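Local atomic coordinates of peptidyl-tRNA hydrolase (Sulfolobus solfataricus, PDB entry 1XTY), a protein that catalyses the hydrolysis of peptidyl-tRNA, releasing an N-acyl amino acid from tRNA, and works as a homodimer of the PTH2 family. Residues I6-R9 against K13-K16; K16-A21 against G88-E93; A27-V32 against S82-A87; N47-L50 against P55-I58; L100-A105 against S112-L117. All blocks are in the same frame, centred on the assembly; numbering follows the deposited sequence.

Interaction 1 (I6-R9 against K13-K16). With SO4 (sulfate ion), chain F.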
# COMPACT_ATOMS: atom_id res chain seq x y z
N ILE A 6 8.92 -0.59 -5.00
CA ILE A 6 8.98 0.43 -3.96
C ILE A 6 10.34 0.30 -3.28
O ILE A 6 10.71 -0.76 -2.78
CB ILE A 6 7.86 0.26 -2.90
CG1 ILE A 6 6.49 0.42 -3.55
CG2 ILE A 6 8.03 1.31 -1.81
CD1 ILE A 6 5.95 -0.83 -4.18
N VAL A 7 11.09 1.40 -3.29
CA VAL A 7 12.42 1.44 -2.69
C VAL A 7 12.34 2.09 -1.31
O VAL A 7 11.98 3.26 -1.18
CB VAL A 7 13.38 2.26 -3.57
CG1 VAL A 7 14.80 2.20 -3.00
CG2 VAL A 7 13.35 1.74 -5.00
N VAL A 8 12.68 1.32 -0.28
CA VAL A 8 12.63 1.81 1.10
C VAL A 8 14.01 2.14 1.65
O VAL A 8 14.98 1.42 1.40
CB VAL A 8 11.97 0.75 2.01
CG1 VAL A 8 11.89 1.27 3.43
CG2 VAL A 8 10.60 0.39 1.48
N ARG A 9 14.10 3.23 2.41
CA ARG A 9 15.36 3.66 3.03
C ARG A 9 15.65 2.83 4.27
O ARG A 9 14.80 2.71 5.16
CB ARG A 9 15.31 5.13 3.44
CG ARG A 9 15.45 6.11 2.30
CD ARG A 9 15.43 7.53 2.82
NE ARG A 9 16.58 7.84 3.66
CZ ARG A 9 16.72 8.97 4.35
NH1 ARG A 9 15.76 9.89 4.30
NH2 ARG A 9 17.81 9.19 5.07
N LYS A 13 15.09 4.96 11.05
CA LYS A 13 14.45 3.99 11.92
C LYS A 13 12.94 3.89 11.71
O LYS A 13 12.19 4.84 11.96
CB LYS A 13 14.73 4.34 13.38
CG LYS A 13 14.13 3.37 14.38
CD LYS A 13 14.52 3.73 15.80
CE LYS A 13 13.90 2.78 16.81
NZ LYS A 13 14.35 3.08 18.20
N MET A 14 12.50 2.71 11.27
CA MET A 14 11.09 2.45 11.04
C MET A 14 10.72 1.03 11.43
O MET A 14 11.37 0.08 11.00
CB MET A 14 10.73 2.67 9.56
CG MET A 14 10.94 4.08 9.05
SD MET A 14 10.26 4.28 7.38
CE MET A 14 11.57 3.61 6.37
N GLY A 15 9.68 0.88 12.24
CA GLY A 15 9.23 -0.44 12.64
C GLY A 15 8.48 -1.06 11.48
O GLY A 15 8.19 -0.37 10.50
N LYS A 16 8.14 -2.34 11.56
CA LYS A 16 7.44 -2.98 10.45
C LYS A 16 6.08 -2.33 10.18
O LYS A 16 5.65 -2.25 9.03
CB LYS A 16 7.27 -4.48 10.70
CG LYS A 16 6.42 -4.86 11.89
CD LYS A 16 6.42 -6.38 12.06
CE LYS A 16 5.57 -6.81 13.24
NZ LYS A 16 5.57 -8.29 13.41
S SO4 F . 17.47 12.72 6.08
O1 SO4 F . 16.73 12.73 7.35
O2 SO4 F . 16.58 12.22 5.01
O3 SO4 F . 18.63 11.82 6.21
O4 SO4 F . 17.92 14.08 5.76
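Met14 meets Val8 and Arg9 through one atom, its terminal methyl. On the apolar side, CE of Met14 lies 3.8 Å from CG1 of Val8, and the two side chains meet at a slant. The same CE of Met14 comes to 3.6 Å from the carbonyl O of Arg9, a van der Waals approach to the strand backbone. The bend at the end of the methionine (chi3 -82°), after an extended chi2, turns the methyl toward the strand. No hydrogen bond joins the segments, so packing alone carries this short contact.

The polar side-chain interactions centre on the Arg9 guanidinium, which takes a sulfate ion, probably from the crystallisation liquor, at its edge, with the sulfur in the guanidinium plane. NH1 of Arg9 donates to sulfate O2 at 2.6 Å and NH2 of Arg9 to sulfate O3 at 3.0 Å, a two-pronged grip on the anion. NE of Arg9 forms a salt bridge with Asp11, and NH1 also bonds to the carbonyl O of Ile97, which fixes the rotation of the group. A leucine here would probably leave Asp11 without its positive mate and the Ile97 carbonyl without this donor.

Around Met14, Ile19 and Gln22 of helix 16-35 and Leu92 of a loop pack on its side chain. Strand 2-9 meanwhile hydrogen-bonds to strands 56-61 and 97-106, and Leu64 and Ile67 of helix 64-76 touch Arg9.

Interaction 2 (K16-A21 against G88-E93)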
# COMPACT_ATOMS: atom_id res chain seq x y z
N LYS A 16 8.14 -2.34 11.56
CA LYS A 16 7.44 -2.98 10.45
C LYS A 16 6.08 -2.33 10.18
O LYS A 16 5.65 -2.25 9.03
CB LYS A 16 7.27 -4.48 10.70
CG LYS A 16 6.42 -4.86 11.89
CD LYS A 16 6.42 -6.38 12.06
CE LYS A 16 5.57 -6.81 13.24
NZ LYS A 16 5.57 -8.29 13.41
N GLY A 17 5.41 -1.86 11.23
CA GLY A 17 4.13 -1.21 11.06
C GLY A 17 4.30 0.08 10.29
O GLY A 17 3.52 0.41 9.40
N LYS A 18 5.36 0.81 10.64
CA LYS A 18 5.69 2.08 9.99
C LYS A 18 6.02 1.85 8.52
O LYS A 18 5.51 2.54 7.65
CB LYS A 18 6.89 2.72 10.70
CG LYS A 18 7.25 4.11 10.22
CD LYS A 18 6.22 5.12 10.67
CE LYS A 18 6.68 6.54 10.37
NZ LYS A 18 5.64 7.55 10.72
N ILE A 19 6.88 0.87 8.26
CA ILE A 19 7.29 0.54 6.90
C ILE A 19 6.08 0.20 6.03
O ILE A 19 5.97 0.66 4.90
CB ILE A 19 8.27 -0.66 6.88
CG1 ILE A 19 9.62 -0.24 7.46
CG2 ILE A 19 8.44 -1.18 5.45
CD1 ILE A 19 10.65 -1.35 7.49
N ALA A 20 5.17 -0.60 6.57
CA ALA A 20 3.98 -0.99 5.82
C ALA A 20 3.15 0.23 5.43
O ALA A 20 2.65 0.31 4.31
CB ALA A 20 3.14 -1.96 6.65
N ALA A 21 3.00 1.17 6.35
CA ALA A 21 2.23 2.37 6.06
C ALA A 21 2.89 3.20 4.95
O ALA A 21 2.21 3.68 4.04
CB ALA A 21 2.06 3.21 7.32
N GLY A 88 5.47 13.07 10.12
CA GLY A 88 6.01 13.45 11.42
C GLY A 88 5.13 13.21 12.63
O GLY A 88 5.15 13.98 13.59
N LYS A 89 4.35 12.13 12.60
CA LYS A 89 3.47 11.83 13.73
C LYS A 89 4.20 11.02 14.80
O LYS A 89 3.79 11.01 15.96
CB LYS A 89 2.24 11.07 13.23
CG LYS A 89 1.41 11.86 12.23
CD LYS A 89 0.89 13.18 12.82
CE LYS A 89 0.07 13.98 11.81
NZ LYS A 89 -0.48 15.24 12.39
N THR A 90 5.27 10.34 14.41
CA THR A 90 6.03 9.55 15.36
C THR A 90 7.49 10.00 15.32
O THR A 90 7.77 11.10 14.86
CB THR A 90 5.89 8.01 15.06
OG1 THR A 90 6.77 7.28 15.91
CG2 THR A 90 6.17 7.69 13.60
N GLN A 91 8.40 9.18 15.84
CA GLN A 91 9.82 9.50 15.88
C GLN A 91 10.32 10.43 14.77
O GLN A 91 10.73 11.56 15.02
CB GLN A 91 10.63 8.20 15.83
CG GLN A 91 10.47 7.34 17.08
CD GLN A 91 11.04 5.96 16.89
OE1 GLN A 91 11.86 5.74 16.00
NE2 GLN A 91 10.59 5.00 17.72
N LEU A 92 10.31 9.93 13.54
CA LEU A 92 10.78 10.66 12.38
C LEU A 92 10.24 12.09 12.28
O LEU A 92 9.09 12.36 12.63
CB LEU A 92 10.43 9.91 11.09
CG LEU A 92 11.08 8.53 10.88
CD1 LEU A 92 10.59 7.93 9.57
CD2 LEU A 92 12.59 8.68 10.86
N GLU A 93 11.09 12.99 11.81
CA GLU A 93 10.71 14.38 11.63
C GLU A 93 9.87 14.49 10.37
O GLU A 93 10.15 13.81 9.38
CB GLU A 93 11.95 15.27 11.50
CG GLU A 93 12.70 15.49 12.81
CD GLU A 93 12.08 16.59 13.65
OE1 GLU A 93 10.83 16.63 13.78
OE2 GLU A 93 12.84 17.42 14.20
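Lys18 meets Thr90 and Leu92 without any ring or other flat group between them, so there are no faces or edges to stack, and the contact rests on aliphatic carbons and an ammonium group. Lys18 and Thr90 meet end on. The lysine leaves the helix with CG opposite the backbone N and bends at its second torsion (chi2 71°), after which it runs straight to NZ. The approach of Lys18 NZ to Thr90 CG2, 2.9 Å, is too short for an amine and a methyl, and it and the close neighbouring approach of Lys18 CE to the same methyl are best treated as doubtful. Leu92 comes in more loosely, its CD1 4.2 Å from CE of Lys18.

What holds the ammonium is not in the 88-93 loop itself: NZ of Lys18 forms a salt bridge with OD2 of Asp86, at 2.8 Å. A sulfate, probably from the crystallisation liquor, lies about 4 Å from the Lys18 side chain and may mark an anion-binding pocket.

The contact is a surface one. It ties the first turn of helix 16-35 to the loop running from strand 81-85 to strand 97-106; on other sides of the helix, Ile19 touches Met14, and Ala20 and Ala21 pack against Ile58 of the second subunit.

Interaction 3 (A27-V32 against S82-A87). With SO4 (sulfate ion), chain E.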
# COMPACT_ATOMS: atom_id res chain seq x y z
N ALA A 27 2.38 3.24 -2.89
CA ALA A 27 1.55 2.55 -3.87
C ALA A 27 0.27 3.30 -4.22
O ALA A 27 -0.08 3.42 -5.40
CB ALA A 27 1.21 1.14 -3.38
N VAL A 28 -0.43 3.80 -3.21
CA VAL A 28 -1.68 4.52 -3.46
C VAL A 28 -1.44 5.82 -4.22
O VAL A 28 -2.17 6.15 -5.15
CB VAL A 28 -2.42 4.83 -2.13
CG1 VAL A 28 -3.62 5.73 -2.39
CG2 VAL A 28 -2.87 3.52 -1.49
N THR A 29 -0.40 6.56 -3.83
CA THR A 29 -0.08 7.80 -4.51
C THR A 29 0.21 7.55 -5.99
O THR A 29 -0.22 8.31 -6.85
CB THR A 29 1.11 8.51 -3.83
OG1 THR A 29 0.71 8.94 -2.52
CG2 THR A 29 1.55 9.73 -4.63
N LEU A 30 0.93 6.47 -6.29
CA LEU A 30 1.23 6.13 -7.68
C LEU A 30 -0.05 5.86 -8.47
O LEU A 30 -0.29 6.47 -9.51
CB LEU A 30 2.13 4.89 -7.75
CG LEU A 30 3.63 5.07 -7.57
CD1 LEU A 30 4.29 3.69 -7.51
CD2 LEU A 30 4.20 5.89 -8.71
N VAL A 31 -0.87 4.95 -7.96
CA VAL A 31 -2.12 4.58 -8.61
C VAL A 31 -3.03 5.79 -8.84
O VAL A 31 -3.56 5.97 -9.95
CB VAL A 31 -2.85 3.48 -7.79
CG1 VAL A 31 -4.25 3.25 -8.33
CG2 VAL A 31 -2.05 2.18 -7.86
N VAL A 32 -3.22 6.62 -7.82
CA VAL A 32 -4.08 7.79 -7.98
C VAL A 32 -3.50 8.81 -8.96
O VAL A 32 -4.24 9.42 -9.74
CB VAL A 32 -4.34 8.46 -6.61
CG1 VAL A 32 -5.10 9.77 -6.79
CG2 VAL A 32 -5.15 7.51 -5.73
N SER A 82 6.75 8.12 -7.16
CA SER A 82 6.25 8.87 -6.01
C SER A 82 7.30 8.93 -4.92
O SER A 82 7.87 7.90 -4.55
CB SER A 82 4.97 8.21 -5.46
OG SER A 82 5.22 6.87 -5.06
N ILE A 83 7.56 10.13 -4.41
CA ILE A 83 8.53 10.30 -3.34
C ILE A 83 7.70 10.56 -2.09
O ILE A 83 7.00 11.57 -1.99
CB ILE A 83 9.48 11.48 -3.60
CG1 ILE A 83 10.28 11.23 -4.88
CG2 ILE A 83 10.44 11.65 -2.41
CD1 ILE A 83 11.17 12.39 -5.30
N ILE A 84 7.77 9.63 -1.14
CA ILE A 84 7.00 9.73 0.09
C ILE A 84 7.79 10.33 1.25
O ILE A 84 8.92 9.93 1.52
CB ILE A 84 6.48 8.34 0.50
CG1 ILE A 84 5.63 7.76 -0.64
CG2 ILE A 84 5.69 8.44 1.79
CD1 ILE A 84 4.43 8.63 -1.03
N GLU A 85 7.18 11.30 1.94
CA GLU A 85 7.80 11.93 3.09
C GLU A 85 6.93 11.65 4.31
O GLU A 85 5.70 11.55 4.20
CB GLU A 85 7.97 13.45 2.89
CG GLU A 85 8.75 13.83 1.63
CD GLU A 85 9.27 15.26 1.63
OE1 GLU A 85 8.66 16.14 2.28
OE2 GLU A 85 10.29 15.52 0.97
N ASP A 86 7.57 11.52 5.47
CA ASP A 86 6.86 11.24 6.71
C ASP A 86 5.98 12.41 7.14
O ASP A 86 6.30 13.57 6.88
CB ASP A 86 7.88 10.91 7.81
CG ASP A 86 7.25 10.23 9.01
OD1 ASP A 86 6.68 10.92 9.87
OD2 ASP A 86 7.33 8.98 9.09
N ALA A 87 4.85 12.10 7.79
CA ALA A 87 3.93 13.13 8.26
C ALA A 87 4.36 13.61 9.64
O ALA A 87 3.68 14.44 10.26
CB ALA A 87 2.51 12.58 8.31
S SO4 E . 2.58 9.04 7.85
O1 SO4 E . 4.00 9.45 7.81
O2 SO4 E . 1.99 9.44 9.14
O3 SO4 E . 2.50 7.57 7.70
O4 SO4 E . 1.86 9.69 6.75
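Leu30 lies against Ser82, its CG 3.5 Å from the serine OG, while one methyl, CD2 of Leu30, reaches 3.7 Å from the backbone N of Ser82. The leucine thus covers both the hydroxyl and the start of the strand segment. A turn earlier on the helix, the carbonyl O of Ala26 holds the buried OG of Ser82 by a hydrogen bond, so the polar atom beneath the leucine is satisfied although no hydrogen bond joins the two segments themselves. The serine torsion (chi1 59°), which sets OG between backbone N and carbonyl carbon, aims the hydroxyl that way.

Beside this pair stands Thr29. Its methyl CG2 touches CB of Ser82 at 3.8 Å, and its OG1 lies 4.0 Å from CD1 of Ile84, the two side chains running antiparallel alongside each other. OG1 of Thr29 is hydrogen-bonded to the carbonyl O of His25 and to Gln54 NE2 of the second subunit. Val31 and Val32 of the same helix also meet that subunit.

Further along, beyond the packed part, the backbone N of Ala87 binds a sulfate, probably from the crystallisation liquor, donating to its O1 at 2.8 Å and 164°.

The 27-32 part of helix 16-35 and strand 82-85 have short-segment axes 8.4 Å apart at closest, and they cross at 141°, roughly antiparallel but clearly skewed. The helix packs across the outermost strand of the mixed sheet, as counted within this chain, in the helix-on-sheet layering characteristic of an alpha/beta fold.

Interaction 4 (N47-L50 against P55-I58)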
# COMPACT_ATOMS: atom_id res chain seq x y z
N ASN A 47 -3.77 -0.84 -15.77
CA ASN A 47 -4.83 -1.83 -15.98
C ASN A 47 -4.28 -3.25 -16.04
O ASN A 47 -4.85 -4.17 -15.44
CB ASN A 47 -5.59 -1.53 -17.27
CG ASN A 47 -6.45 -0.30 -17.15
OD1 ASN A 47 -7.26 -0.17 -16.22
ND2 ASN A 47 -6.30 0.62 -18.10
N GLU A 48 -3.18 -3.44 -16.76
CA GLU A 48 -2.55 -4.75 -16.88
C GLU A 48 -2.04 -5.22 -15.52
O GLU A 48 -2.16 -6.39 -15.16
CB GLU A 48 -1.39 -4.70 -17.86
CG GLU A 48 -1.76 -4.12 -19.22
CD GLU A 48 -0.54 -3.88 -20.10
OE1 GLU A 48 -0.55 -2.88 -20.84
OE2 GLU A 48 0.41 -4.69 -20.05
N TRP A 49 -1.45 -4.29 -14.77
CA TRP A 49 -0.90 -4.59 -13.46
C TRP A 49 -1.99 -5.13 -12.54
O TRP A 49 -1.79 -6.11 -11.83
CB TRP A 49 -0.29 -3.33 -12.86
CG TRP A 49 0.32 -3.51 -11.51
CD1 TRP A 49 1.41 -4.28 -11.19
CD2 TRP A 49 -0.06 -2.84 -10.31
NE1 TRP A 49 1.72 -4.13 -9.86
CE2 TRP A 49 0.84 -3.24 -9.29
CE3 TRP A 49 -1.07 -1.92 -9.98
CZ2 TRP A 49 0.76 -2.77 -7.98
CZ3 TRP A 49 -1.16 -1.45 -8.67
CH2 TRP A 49 -0.24 -1.88 -7.69
N LEU A 50 -3.15 -4.49 -12.57
CA LEU A 50 -4.26 -4.93 -11.74
C LEU A 50 -4.72 -6.32 -12.18
O LEU A 50 -5.00 -7.18 -11.34
CB LEU A 50 -5.41 -3.92 -11.84
CG LEU A 50 -5.10 -2.54 -11.24
CD1 LEU A 50 -6.18 -1.55 -11.64
CD2 LEU A 50 -4.99 -2.64 -9.72
N PRO A 55 1.48 -7.28 -8.81
CA PRO A 55 2.81 -7.73 -8.40
C PRO A 55 3.66 -6.55 -7.91
O PRO A 55 3.76 -5.53 -8.59
CB PRO A 55 3.39 -8.33 -9.68
CG PRO A 55 2.19 -8.75 -10.44
CD PRO A 55 1.22 -7.63 -10.21
N LYS A 56 4.28 -6.70 -6.74
CA LYS A 56 5.13 -5.65 -6.18
C LYS A 56 6.48 -6.20 -5.76
O LYS A 56 6.59 -7.35 -5.34
CB LYS A 56 4.46 -5.02 -4.96
CG LYS A 56 3.22 -4.19 -5.26
CD LYS A 56 2.57 -3.72 -3.97
CE LYS A 56 1.16 -4.27 -3.82
NZ LYS A 56 1.13 -5.75 -3.93
N ILE A 57 7.50 -5.36 -5.86
CA ILE A 57 8.84 -5.75 -5.46
C ILE A 57 9.27 -4.69 -4.46
O ILE A 57 9.35 -3.51 -4.80
CB ILE A 57 9.82 -5.74 -6.65
CG1 ILE A 57 9.28 -6.64 -7.76
CG2 ILE A 57 11.19 -6.21 -6.19
CD1 ILE A 57 10.11 -6.61 -9.04
N ILE A 58 9.55 -5.11 -3.23
CA ILE A 58 9.97 -4.17 -2.21
C ILE A 58 11.46 -4.33 -1.94
O ILE A 58 11.89 -5.32 -1.34
CB ILE A 58 9.18 -4.39 -0.91
CG1 ILE A 58 7.68 -4.32 -1.22
CG2 ILE A 58 9.56 -3.34 0.13
CD1 ILE A 58 6.80 -4.64 -0.04
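Trp49 and Pro55 make the tight part of this contact. The indole NE1 of Trp49 donates to the carbonyl O of Pro55 at 2.8 Å, and the bond is almost straight (N-H...O 175°). The acceptor lies in the ring plane, at the edge of the indole, whereas seen from the oxygen the donor is tilted out of the carbonyl plane by 35°. With CG set opposite the backbone N (chi1 -179°), the ring swings off the helix toward the proline. Next to the bond, CD1 of Trp49 packs on CD of Pro55 at 3.5 Å.

The pair closes the last part of a crossover within an alpha/beta fold, from strand 2-9 through helices 16-35 and 40-51 to the parallel strand 56-61. A leucine in place of Trp49 would probably leave the Pro55 carbonyl without its indole donor and open a gap against Pro55, Met4 and, in the second subunit, Val28.

Lys56 forms the looser side. Only its CG comes near, at 3.9 Å from CZ2 of Trp49 along the indole edge; its chain then bends twice and carries NZ to the carbonyl O of Gln54. Lys56 is partly exposed, yet it packs on Ala21 of the second subunit, and a sulfate, probably from the crystallisation liquor, lies about 5 Å from its side chain.

Interaction 5 (L100-A105 against S112-L117)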
# COMPACT_ATOMS: atom_id res chain seq x y z
N LEU A 100 10.51 5.43 -2.17
CA LEU A 100 10.24 5.82 -3.55
C LEU A 100 9.46 4.72 -4.27
O LEU A 100 9.86 3.56 -4.26
CB LEU A 100 11.57 6.04 -4.29
CG LEU A 100 11.52 6.24 -5.81
CD1 LEU A 100 10.97 7.63 -6.13
CD2 LEU A 100 12.92 6.09 -6.40
N GLY A 101 8.34 5.09 -4.87
CA GLY A 101 7.57 4.11 -5.62
C GLY A 101 7.82 4.35 -7.09
O GLY A 101 7.99 5.49 -7.51
N ILE A 102 7.86 3.27 -7.88
CA ILE A 102 8.07 3.38 -9.32
C ILE A 102 7.13 2.43 -10.06
O ILE A 102 7.01 1.26 -9.70
CB ILE A 102 9.53 3.03 -9.72
CG1 ILE A 102 10.51 3.97 -9.02
CG2 ILE A 102 9.69 3.15 -11.22
CD1 ILE A 102 11.98 3.60 -9.23
N GLY A 103 6.46 2.93 -11.09
CA GLY A 103 5.56 2.09 -11.86
C GLY A 103 4.10 2.25 -11.49
O GLY A 103 3.71 3.26 -10.91
N PRO A 104 3.26 1.25 -11.80
CA PRO A 104 3.66 0.00 -12.47
C PRO A 104 4.14 0.19 -13.90
O PRO A 104 3.74 1.13 -14.60
CB PRO A 104 2.40 -0.86 -12.38
CG PRO A 104 1.30 0.14 -12.40
CD PRO A 104 1.81 1.24 -11.51
N ALA A 105 5.02 -0.70 -14.34
CA ALA A 105 5.57 -0.65 -15.69
C ALA A 105 6.29 -1.97 -15.99
O ALA A 105 6.52 -2.76 -15.08
CB ALA A 105 6.54 0.52 -15.81
N SER A 112 15.87 -1.59 -15.23
CA SER A 112 16.95 -0.75 -15.72
C SER A 112 17.17 0.39 -14.72
O SER A 112 17.96 1.30 -14.97
CB SER A 112 16.62 -0.19 -17.11
OG SER A 112 15.53 0.72 -17.07
N ILE A 113 16.46 0.31 -13.60
CA ILE A 113 16.54 1.30 -12.53
C ILE A 113 16.85 0.68 -11.17
O ILE A 113 17.69 1.18 -10.43
CB ILE A 113 15.22 2.07 -12.34
CG1 ILE A 113 14.77 2.70 -13.65
CG2 ILE A 113 15.39 3.13 -11.27
CD1 ILE A 113 13.44 3.42 -13.54
N THR A 114 16.15 -0.40 -10.84
CA THR A 114 16.32 -1.05 -9.54
C THR A 114 16.73 -2.52 -9.58
O THR A 114 16.58 -3.23 -8.58
CB THR A 114 15.01 -0.96 -8.73
OG1 THR A 114 13.99 -1.73 -9.38
CG2 THR A 114 14.55 0.49 -8.61
N GLY A 115 17.26 -2.98 -10.70
CA GLY A 115 17.66 -4.38 -10.80
C GLY A 115 18.83 -4.79 -9.93
O GLY A 115 19.13 -5.98 -9.83
N ASP A 116 19.48 -3.83 -9.28
CA ASP A 116 20.64 -4.12 -8.44
C ASP A 116 20.39 -3.99 -6.94
O ASP A 116 21.34 -3.99 -6.15
CB ASP A 116 21.79 -3.18 -8.82
CG ASP A 116 21.43 -1.71 -8.63
OD1 ASP A 116 20.33 -1.31 -9.07
OD2 ASP A 116 22.24 -0.95 -8.04
N LEU A 117 19.13 -3.90 -6.54
CA LEU A 117 18.83 -3.73 -5.12
C LEU A 117 18.41 -5.00 -4.40
O LEU A 117 17.85 -5.92 -5.00
CB LEU A 117 17.76 -2.66 -4.95
CG LEU A 117 18.08 -1.37 -5.72
CD1 LEU A 117 16.90 -0.41 -5.62
CD2 LEU A 117 19.34 -0.73 -5.16
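Ile102 points its ethyl arm at two residues of the opposite segment, Ile113 and Thr114. The extended arm (chi2 174°) carries CD1 well out from the strand, and this terminal methyl does all the touching. CD1 of Ile102 rests 4.0 Å from CG2 of Ile113, the two isoleucine side chains lying at an angle across one another. Toward Thr114 the approach is end to end, CD1 of Ile102 to CG2 of Thr114 at 4.1 Å. The threonine torsion (chi1 66°) sets CG2 opposite the carbonyl carbon and OG1 between that carbon and the backbone N, which presents the methyl to the isoleucine. The threonine thus offers its methyl, not its hydroxyl, and the contact stays wholly apolar, with no hydrogen bond across it.

Beyond the threonine, a type I beta turn from Thr114 to Leu117 redirects the chain, closed by a weak bond from Leu117 N to Thr114 O.

The buried contact fastens helix 107-114 to strand 97-106. Ile113 also touches Arg70 of helix 64-76 and the loop residues Met77 and Leu79, while Thr114 leans on Val5 and Val7 of strand 2-9.

Overall arrangement
The contacts gather round one mixed sheet, in which strands 81-85, 97-106, 2-9 and 56-61 are successive neighbours. Interaction 1 lies where strand 2-9 leads into helix 16-35, and interactions 2 and 3 both use that helix, joined by the Lys18-Asp86 salt bridge. Interaction 4 falls between the two halves of interaction 3 in sequence and touches it where Val31 meets Trp49. Interaction 5 comes last; its centre is about 22 Å from that of interaction 2, on the opposite side of the chain's centre, but about 12 Å from that of interaction 4, which it meets at Pro104. Interactions 1 to 4 reach the second subunit, consistent with a dimer interface resting on these helices and sheet.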